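PDB 2W1K: putative sortase from Streptococcus pneumoniae, which probably acts as a pilus-assembling transpeptidase, a class C sortase (sortase C-3) that links pilin subunits of the pneumococcal pilus covalently. Local coordinates for residues A[26-31]-A[62-67]; A[77-82]-A[87-92]; A[95-100]-A[107-112]. All coordinates share one frame; numbering follows the deposited sequence.

The three contacts follow one another along the chain and converge on one mixed sheet, their centres 11 to 12 Å apart. Contact 1 ties helix 18-34 to residues 62-67, whose strand 65-69 pairs with strand 74-80 of contact 2, Gly65 O lying 2.7 Å from Val78 N, a probable hydrogen bond. Contact 2 passes to contact 3 across the sheet, where Ala92 O lies 2.7 Å from Ala111 N, a probable backbone hydrogen bond. Contact 3 returns to contact 1 through Tyr31 OH and Asp95 OD1, 2.6 Å apart, and Leu99 packs on Ser28, Tyr64 and Leu80. Strand 106-111 leads on to His113, against which Leu87 packs.

Contact 1 of 3, residues A[26-31]-A[62-67]; sequences NHSLAY and AVYGYL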
loop_
_atom_site.group_PDB
_atom_site.type_symbol
_atom_site.label_atom_id
_atom_site.label_comp_id
_atom_site.label_asym_id
_atom_site.label_seq_id
_atom_site.Cartn_x
_atom_site.Cartn_y
_atom_site.Cartn_z
ATOM N N ASN A 26 3.950 -2.360 -16.617
ATOM C CA ASN A 26 4.029 -3.673 -17.222
ATOM C C ASN A 26 4.699 -4.723 -16.278
ATOM O O ASN A 26 4.263 -5.847 -16.178
ATOM C CB ASN A 26 4.883 -3.513 -18.431
ATOM C CG ASN A 26 4.163 -2.739 -19.580
ATOM O OD1 ASN A 26 2.969 -2.359 -19.500
ATOM N ND2 ASN A 26 4.900 -2.556 -20.671
ATOM N N HIS A 27 5.781 -4.358 -15.588
ATOM C CA HIS A 27 6.356 -5.213 -14.559
ATOM C C HIS A 27 5.374 -5.546 -13.457
ATOM O O HIS A 27 5.453 -6.673 -12.886
ATOM C CB HIS A 27 7.634 -4.596 -13.981
ATOM C CG HIS A 27 8.709 -4.474 -15.027
ATOM N ND1 HIS A 27 9.917 -3.857 -14.810
ATOM C CD2 HIS A 27 8.736 -4.908 -16.328
ATOM C CE1 HIS A 27 10.643 -3.903 -15.921
ATOM N NE2 HIS A 27 9.950 -4.543 -16.853
ATOM N N SER A 28 4.532 -4.564 -13.065
ATOM C CA SER A 28 3.547 -4.848 -12.038
ATOM C C SER A 28 2.446 -5.811 -12.540
ATOM O O SER A 28 1.973 -6.706 -11.797
ATOM C CB SER A 28 2.842 -3.526 -11.554
ATOM O OG SER A 28 3.791 -2.608 -10.968
ATOM N N LEU A 29 1.962 -5.567 -13.757
ATOM C CA LEU A 29 1.024 -6.549 -14.352
ATOM C C LEU A 29 1.629 -7.967 -14.278
ATOM O O LEU A 29 0.923 -8.867 -13.875
ATOM C CB LEU A 29 0.756 -6.247 -15.856
ATOM C CG LEU A 29 -0.334 -7.101 -16.481
ATOM C CD1 LEU A 29 -1.658 -6.995 -15.711
ATOM C CD2 LEU A 29 -0.480 -6.617 -17.982
ATOM N N ALA A 30 2.905 -8.132 -14.722
ATOM C CA ALA A 30 3.647 -9.397 -14.746
ATOM C C ALA A 30 3.692 -9.984 -13.391
ATOM O O ALA A 30 3.476 -11.207 -13.182
ATOM C CB ALA A 30 5.122 -9.220 -15.223
ATOM N N TYR A 31 4.011 -9.144 -12.417
ATOM C CA TYR A 31 4.031 -9.678 -11.089
ATOM C C TYR A 31 2.630 -10.195 -10.681
ATOM O O TYR A 31 2.504 -11.274 -10.035
ATOM C CB TYR A 31 4.409 -8.562 -10.147
ATOM C CG TYR A 31 4.391 -8.968 -8.642
ATOM C CD1 TYR A 31 3.223 -8.822 -7.883
ATOM C CD2 TYR A 31 5.574 -9.379 -7.986
ATOM C CE1 TYR A 31 3.217 -9.132 -6.538
ATOM C CE2 TYR A 31 5.573 -9.717 -6.616
ATOM C CZ TYR A 31 4.397 -9.582 -5.893
ATOM O OH TYR A 31 4.302 -9.872 -4.507
ATOM N N ALA A 62 13.635 0.615 -4.169
ATOM C CA ALA A 62 13.106 1.847 -4.674
ATOM C C ALA A 62 11.687 2.058 -4.103
ATOM O O ALA A 62 10.952 1.107 -3.822
ATOM C CB ALA A 62 13.070 1.827 -6.226
ATOM N N VAL A 63 11.319 3.310 -3.925
ATOM C CA VAL A 63 9.965 3.619 -3.596
ATOM C C VAL A 63 9.032 3.241 -4.797
ATOM O O VAL A 63 9.216 3.704 -5.959
ATOM C CB VAL A 63 9.851 5.090 -3.298
ATOM C CG1 VAL A 63 8.415 5.439 -3.085
ATOM C CG2 VAL A 63 10.757 5.416 -2.041
ATOM N N TYR A 64 8.060 2.364 -4.521
ATOM C CA TYR A 64 7.200 1.966 -5.572
ATOM C C TYR A 64 5.981 2.960 -5.798
ATOM O O TYR A 64 5.483 3.105 -6.947
ATOM C CB TYR A 64 6.675 0.574 -5.211
ATOM C CG TYR A 64 5.626 0.046 -6.231
ATOM C CD1 TYR A 64 5.992 -0.273 -7.534
ATOM C CD2 TYR A 64 4.277 -0.146 -5.852
ATOM C CE1 TYR A 64 5.049 -0.744 -8.460
ATOM C CE2 TYR A 64 3.324 -0.597 -6.787
ATOM C CZ TYR A 64 3.742 -0.927 -8.054
ATOM O OH TYR A 64 2.844 -1.438 -8.938
ATOM N N GLY A 65 5.462 3.539 -4.704
ATOM C CA GLY A 65 4.295 4.454 -4.742
ATOM C C GLY A 65 4.287 5.335 -3.510
ATOM O O GLY A 65 5.126 5.156 -2.610
ATOM N N TYR A 66 3.382 6.322 -3.485
ATOM C CA TYR A 66 3.124 7.071 -2.261
ATOM C C TYR A 66 1.701 6.926 -1.820
ATOM O O TYR A 66 0.776 6.955 -2.656
ATOM C CB TYR A 66 3.441 8.583 -2.391
ATOM C CG TYR A 66 4.809 8.849 -1.915
ATOM C CD1 TYR A 66 5.859 8.576 -2.763
ATOM C CD2 TYR A 66 5.079 9.406 -0.673
ATOM C CE1 TYR A 66 7.132 8.801 -2.419
ATOM C CE2 TYR A 66 6.440 9.628 -0.274
ATOM C CZ TYR A 66 7.400 9.304 -1.189
ATOM O OH TYR A 66 8.729 9.442 -1.016
ATOM N N LEU A 67 1.524 6.862 -0.508
ATOM C CA LEU A 67 0.220 6.605 0.021
ATOM C C LEU A 67 -0.151 7.727 1.031
ATOM O O LEU A 67 0.656 8.142 1.901
ATOM C CB LEU A 67 0.194 5.205 0.699
ATOM C CG LEU A 67 -1.169 4.753 1.274
ATOM C CD1 LEU A 67 -1.211 3.224 1.323
ATOM C CD2 LEU A 67 -1.403 5.270 2.741
#
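Ser28, on helix 18-34, and Tyr64, in residues 62-67 beside strand 65-69, are the two residues that meet here, and together they bury about 73 Å² of surface. The polar component is one hydroxyl pair: Ser28 OG and Tyr64 OH are 2.5 Å apart, within hydrogen-bonding distance. Ser28 OG is also bonded to Gln24 O, one turn earlier in the same helix, so the serine hydroxyl lies between its own helix and the tyrosine.

The geometry of approach is set by that pair. Ser28 OG sits at the edge of the phenol ring, near its plane, 3.4 Å from Tyr64 CE1, and Ser28 CB comes within 3.3 Å of Tyr64 OH. Reach is supplied mainly by the tyrosine: with CG anti to the backbone N (chi1 176°) the ring extends across to the helix, and the CA atoms of Ser28 and Tyr64 stay 10.1 Å apart.

Opposite Val78 the chain carries an extra residue, Tyr64 and Gly65 together forming a classic beta bulge. The phenol lies among Val56, Leu80, Leu99 and Tyr136, so this buried contact joins helix 18-34 to the part of the sheet where strands 65-69, 74-80 and 133-137 come together.

Contact 2 of 3, residues A[77-82]-A[87-92]; sequences PVYLGA and LGMGLA
Val78 and Tyr79 pair in parallel with Leu91 and Ala92, closing a beta-alpha-beta unit in which helix 84-89 connects strands 74-80 and 91-93 of the sortase sheet. Two backbone hydrogen bonds define the pairing: Leu91 N to Pro77 O at 3.0 Å, and Tyr79 N to Leu91 O at 2.8 Å, the latter almost straight at 177°. Leu91 is thus gripped through both its N-H and its carbonyl, and Val78 CA adds a CA-H...O contact to the same oxygen.

The inner part is dense. On the face carrying Val78 and Leu91, the two residues approach through CG2 and CB, and both pack on Leu67 and Ile110 of the flanking strands. On the other face, Ala92 CB is pressed to 3.5 Å from Ala82 CA, tighter than usual carbon contact, where the chain leaves strand 74-80 and turns through Gly81 toward the helix.

The contact opens toward solvent at the partly exposed Met89, which lies against the buried Tyr79. Gly90, where the backbone departs from helical angles with a positive phi, presents its CA to the edge of the tyrosine ring. Met89 crosses Tyr79 at about a right angle, its CG 3.7 Å from Tyr79 CE2. The methionine chain bends at chi3 (-49°), and SD stands 4.7 Å from the Tyr79 ring centroid, a Met-aromatic contact. A single water bridges the outer end: lying in the ring plane at its edge, it is 2.8 Å from Tyr79 OH and donates to Met89 O over the same length.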
loop_
_atom_site.group_PDB
_atom_site.type_symbol
_atom_site.label_atom_id
_atom_site.label_comp_id
_atom_site.label_asym_id
_atom_site.label_seq_id
_atom_site.Cartn_x
_atom_site.Cartn_y
_atom_site.Cartn_z
ATOM N N PRO A 77 6.028 6.937 1.752
ATOM C CA PRO A 77 6.417 6.013 0.688
ATOM C C PRO A 77 5.951 4.602 0.887
ATOM O O PRO A 77 5.840 4.075 2.014
ATOM C CB PRO A 77 7.952 6.052 0.748
ATOM C CG PRO A 77 8.200 6.439 2.199
ATOM C CD PRO A 77 7.192 7.407 2.537
ATOM N N VAL A 78 5.670 3.940 -0.221
ATOM C CA VAL A 78 5.414 2.509 -0.115
ATOM C C VAL A 78 6.567 1.719 -0.783
ATOM O O VAL A 78 6.920 1.948 -2.026
ATOM C CB VAL A 78 4.041 2.132 -0.797
ATOM C CG1 VAL A 78 3.753 0.605 -0.701
ATOM C CG2 VAL A 78 2.869 2.998 -0.197
ATOM N N TYR A 79 7.113 0.771 -0.007
ATOM C CA TYR A 79 8.160 -0.136 -0.543
ATOM C C TYR A 79 7.611 -1.503 -0.908
ATOM O O TYR A 79 6.506 -1.876 -0.584
ATOM C CB TYR A 79 9.342 -0.282 0.439
ATOM C CG TYR A 79 10.086 1.030 0.692
ATOM C CD1 TYR A 79 11.086 1.478 -0.133
ATOM C CD2 TYR A 79 9.699 1.835 1.739
ATOM C CE1 TYR A 79 11.699 2.695 0.068
ATOM C CE2 TYR A 79 10.290 3.024 1.944
ATOM C CZ TYR A 79 11.281 3.442 1.130
ATOM O OH TYR A 79 11.881 4.632 1.463
ATOM N N LEU A 80 8.400 -2.266 -1.627
ATOM C CA LEU A 80 7.989 -3.637 -2.004
ATOM C C LEU A 80 8.600 -4.714 -1.097
ATOM O O LEU A 80 9.857 -4.977 -1.139
ATOM C CB LEU A 80 8.431 -3.909 -3.456
ATOM C CG LEU A 80 7.825 -2.938 -4.497
ATOM C CD1 LEU A 80 8.347 -3.374 -5.894
ATOM C CD2 LEU A 80 6.264 -2.977 -4.419
ATOM N N GLY A 81 7.726 -5.478 -0.442
ATOM C CA GLY A 81 8.204 -6.493 0.502
ATOM C C GLY A 81 8.347 -6.022 1.956
ATOM O O GLY A 81 9.005 -5.057 2.240
ATOM N N ALA A 82 7.686 -6.698 2.878
ATOM C CA ALA A 82 7.403 -6.096 4.134
ATOM C C ALA A 82 8.394 -6.785 5.066
ATOM O O ALA A 82 8.035 -7.745 5.668
ATOM C CB ALA A 82 5.899 -6.446 4.574
ATOM N N LEU A 87 9.897 -1.856 6.644
ATOM C CA LEU A 87 8.923 -1.363 7.609
ATOM C C LEU A 87 9.503 -0.354 8.584
ATOM O O LEU A 87 8.737 0.373 9.232
ATOM C CB LEU A 87 8.295 -2.501 8.392
ATOM C CG LEU A 87 7.273 -3.352 7.580
ATOM C CD1 LEU A 87 6.815 -4.555 8.448
ATOM C CD2 LEU A 87 6.095 -2.485 7.086
ATOM N N GLY A 88 10.844 -0.308 8.674
ATOM C CA GLY A 88 11.503 0.712 9.483
ATOM C C GLY A 88 11.552 2.014 8.703
ATOM O O GLY A 88 11.768 3.090 9.284
ATOM N N MET A 89 11.372 1.944 7.375
ATOM C CA MET A 89 11.474 3.178 6.562
ATOM C C MET A 89 10.191 3.762 5.971
ATOM O O MET A 89 10.228 4.881 5.395
ATOM C CB MET A 89 12.594 3.061 5.471
ATOM C CG MET A 89 12.513 1.862 4.637
ATOM S SD MET A 89 14.194 1.438 3.947
ATOM C CE MET A 89 14.643 3.048 3.345
ATOM N N GLY A 90 9.059 3.088 6.142
ATOM C CA GLY A 90 7.834 3.514 5.483
ATOM C C GLY A 90 6.848 2.365 5.516
ATOM O O GLY A 90 6.849 1.540 6.491
ATOM N N LEU A 91 5.942 2.326 4.507
ATOM C CA LEU A 91 4.892 1.275 4.459
ATOM C C LEU A 91 5.407 0.252 3.481
ATOM O O LEU A 91 6.315 0.558 2.719
ATOM C CB LEU A 91 3.567 1.855 3.954
ATOM C CG LEU A 91 3.144 3.080 4.750
ATOM C CD1 LEU A 91 1.901 3.690 4.159
ATOM C CD2 LEU A 91 2.968 2.679 6.337
ATOM N N ALA A 92 4.868 -0.957 3.479
ATOM C CA ALA A 92 5.487 -2.009 2.589
ATOM C C ALA A 92 4.416 -2.897 2.024
ATOM O O ALA A 92 3.603 -3.435 2.786
ATOM C CB ALA A 92 6.484 -2.856 3.322
HETATM O O HOH W 1 11.908 6.383 3.677
#

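Contact 3 of 3, residues A[95-100]-A[107-112]; sequences DGTPLP and RSVIAG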
loop_
_atom_site.group_PDB
_atom_site.type_symbol
_atom_site.label_atom_id
_atom_site.label_comp_id
_atom_site.label_asym_id
_atom_site.label_seq_id
_atom_site.Cartn_x
_atom_site.Cartn_y
_atom_site.Cartn_z
ATOM N N ASP A 95 4.177 -9.161 -0.109
ATOM C CA ASP A 95 4.419 -10.130 -1.162
ATOM C C ASP A 95 3.372 -11.239 -1.126
ATOM O O ASP A 95 3.059 -11.799 -0.039
ATOM C CB ASP A 95 5.806 -10.710 -0.998
ATOM C CG ASP A 95 6.191 -11.682 -2.168
ATOM O OD1 ASP A 95 6.177 -11.304 -3.357
ATOM O OD2 ASP A 95 6.473 -12.861 -1.915
ATOM N N GLY A 96 2.862 -11.595 -2.311
ATOM C CA GLY A 96 1.993 -12.703 -2.478
ATOM C C GLY A 96 0.567 -12.088 -2.569
ATOM O O GLY A 96 -0.430 -12.793 -2.757
ATOM N N THR A 97 0.455 -10.785 -2.378
ATOM C CA THR A 97 -0.828 -10.074 -2.732
ATOM C C THR A 97 -0.533 -9.190 -3.967
ATOM O O THR A 97 0.602 -8.722 -4.168
ATOM C CB THR A 97 -1.413 -9.234 -1.595
ATOM O OG1 THR A 97 -0.594 -8.065 -1.386
ATOM C CG2 THR A 97 -1.485 -10.146 -0.291
ATOM N N PRO A 98 -1.558 -8.979 -4.806
ATOM C CA PRO A 98 -1.330 -8.171 -5.978
ATOM C C PRO A 98 -0.841 -6.760 -5.657
ATOM O O PRO A 98 -1.168 -6.138 -4.616
ATOM C CB PRO A 98 -2.707 -8.221 -6.725
ATOM C CG PRO A 98 -3.743 -8.395 -5.525
ATOM C CD PRO A 98 -2.959 -9.459 -4.681
ATOM N N LEU A 99 -0.085 -6.229 -6.569
ATOM C CA LEU A 99 0.167 -4.762 -6.564
ATOM C C LEU A 99 -1.159 -4.016 -6.921
ATOM O O LEU A 99 -2.076 -4.579 -7.583
ATOM C CB LEU A 99 1.296 -4.409 -7.583
ATOM C CG LEU A 99 2.593 -5.154 -7.178
ATOM C CD1 LEU A 99 3.654 -5.159 -8.380
ATOM C CD2 LEU A 99 3.316 -4.446 -5.962
ATOM N N PRO A 100 -1.252 -2.753 -6.498
ATOM C CA PRO A 100 -2.557 -2.063 -6.541
ATOM C C PRO A 100 -2.938 -1.555 -7.961
ATOM O O PRO A 100 -2.879 -0.375 -8.249
ATOM C CB PRO A 100 -2.339 -0.887 -5.502
ATOM C CG PRO A 100 -0.818 -0.596 -5.725
ATOM C CD PRO A 100 -0.246 -1.992 -5.673
ATOM N N ARG A 107 -6.977 -7.642 -4.384
ATOM C CA ARG A 107 -6.932 -7.144 -2.995
ATOM C C ARG A 107 -5.458 -6.941 -2.633
ATOM O O ARG A 107 -4.750 -7.902 -2.326
ATOM C CB ARG A 107 -7.679 -8.048 -2.015
ATOM C CG ARG A 107 -7.461 -7.702 -0.447
ATOM C CD ARG A 107 -8.328 -8.682 0.412
ATOM N NE ARG A 107 -8.620 -8.135 1.741
ATOM C CZ ARG A 107 -9.211 -8.824 2.721
ATOM N NH1 ARG A 107 -9.571 -10.097 2.497
ATOM N NH2 ARG A 107 -9.434 -8.226 3.915
ATOM N N SER A 108 -4.982 -5.701 -2.736
ATOM C CA SER A 108 -3.543 -5.437 -2.622
ATOM C C SER A 108 -3.339 -5.082 -1.131
ATOM O O SER A 108 -4.156 -4.309 -0.573
ATOM C CB SER A 108 -3.142 -4.221 -3.483
ATOM O OG SER A 108 -1.763 -3.870 -3.235
ATOM N N VAL A 109 -2.312 -5.656 -0.472
ATOM C CA VAL A 109 -2.178 -5.508 1.043
ATOM C C VAL A 109 -0.895 -4.746 1.307
ATOM O O VAL A 109 0.151 -5.131 0.790
ATOM C CB VAL A 109 -2.185 -6.864 1.826
ATOM C CG1 VAL A 109 -2.186 -6.576 3.323
ATOM C CG2 VAL A 109 -3.542 -7.644 1.564
ATOM N N ILE A 110 -0.997 -3.651 2.043
ATOM C CA ILE A 110 0.160 -2.768 2.378
ATOM C C ILE A 110 0.266 -2.860 3.944
ATOM O O ILE A 110 -0.738 -2.636 4.674
ATOM C CB ILE A 110 -0.094 -1.287 2.013
ATOM C CG1 ILE A 110 -0.382 -0.964 0.471
ATOM C CG2 ILE A 110 1.046 -0.331 2.491
ATOM C CD1 ILE A 110 0.457 -1.599 -0.444
ATOM N N ALA A 111 1.468 -3.118 4.457
ATOM C CA ALA A 111 1.616 -3.197 5.890
ATOM C C ALA A 111 2.263 -1.928 6.489
ATOM O O ALA A 111 2.966 -1.160 5.801
ATOM C CB ALA A 111 2.412 -4.486 6.276
ATOM N N GLY A 112 1.990 -1.653 7.765
ATOM C CA GLY A 112 2.806 -0.666 8.436
ATOM C C GLY A 112 2.792 -0.838 9.922
ATOM O O GLY A 112 1.783 -1.360 10.491
#
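The loop between strands 91-93 and 106-111 folds back along the second of these, setting Thr97, Pro98 and Pro100 against Arg107, Ser108 and Val109. Two hydrogen bonds fasten it. Val109 N donates to Thr97 OG1 at 3.1 Å, with an N-H...O angle of 151°; the threonine oxygen is also bonded to Val94 O, so one hydroxyl bridges Val109 within strand 106-111 and Val94 just beyond strand 91-93. Ser108 OG donates to Pro98 O at 2.7 Å and approaches in the carbonyl plane. That reach follows from the serine torsion, OG anti to its own N (chi1 173°), which carries the hydroxyl toward the loop.

One apolar contact and two carbon-oxygen contacts accompany these bonds. Thr97 CG2 meets Val109 CG2 at 3.7 Å, the two side chains crossing at about a right angle. Pro98 lays CD 3.3 Å from Arg107 O, while Pro100 CD comes 3.4 Å from Ser108 OG. Arg107 sends its guanidinium to a salt bridge with Glu151, and its NE to Thr171.

Strand 106-111 also pairs with strand 168-176, so the loop is held to a strand with partners on both sides, within the beta-barrel fold known for sortases.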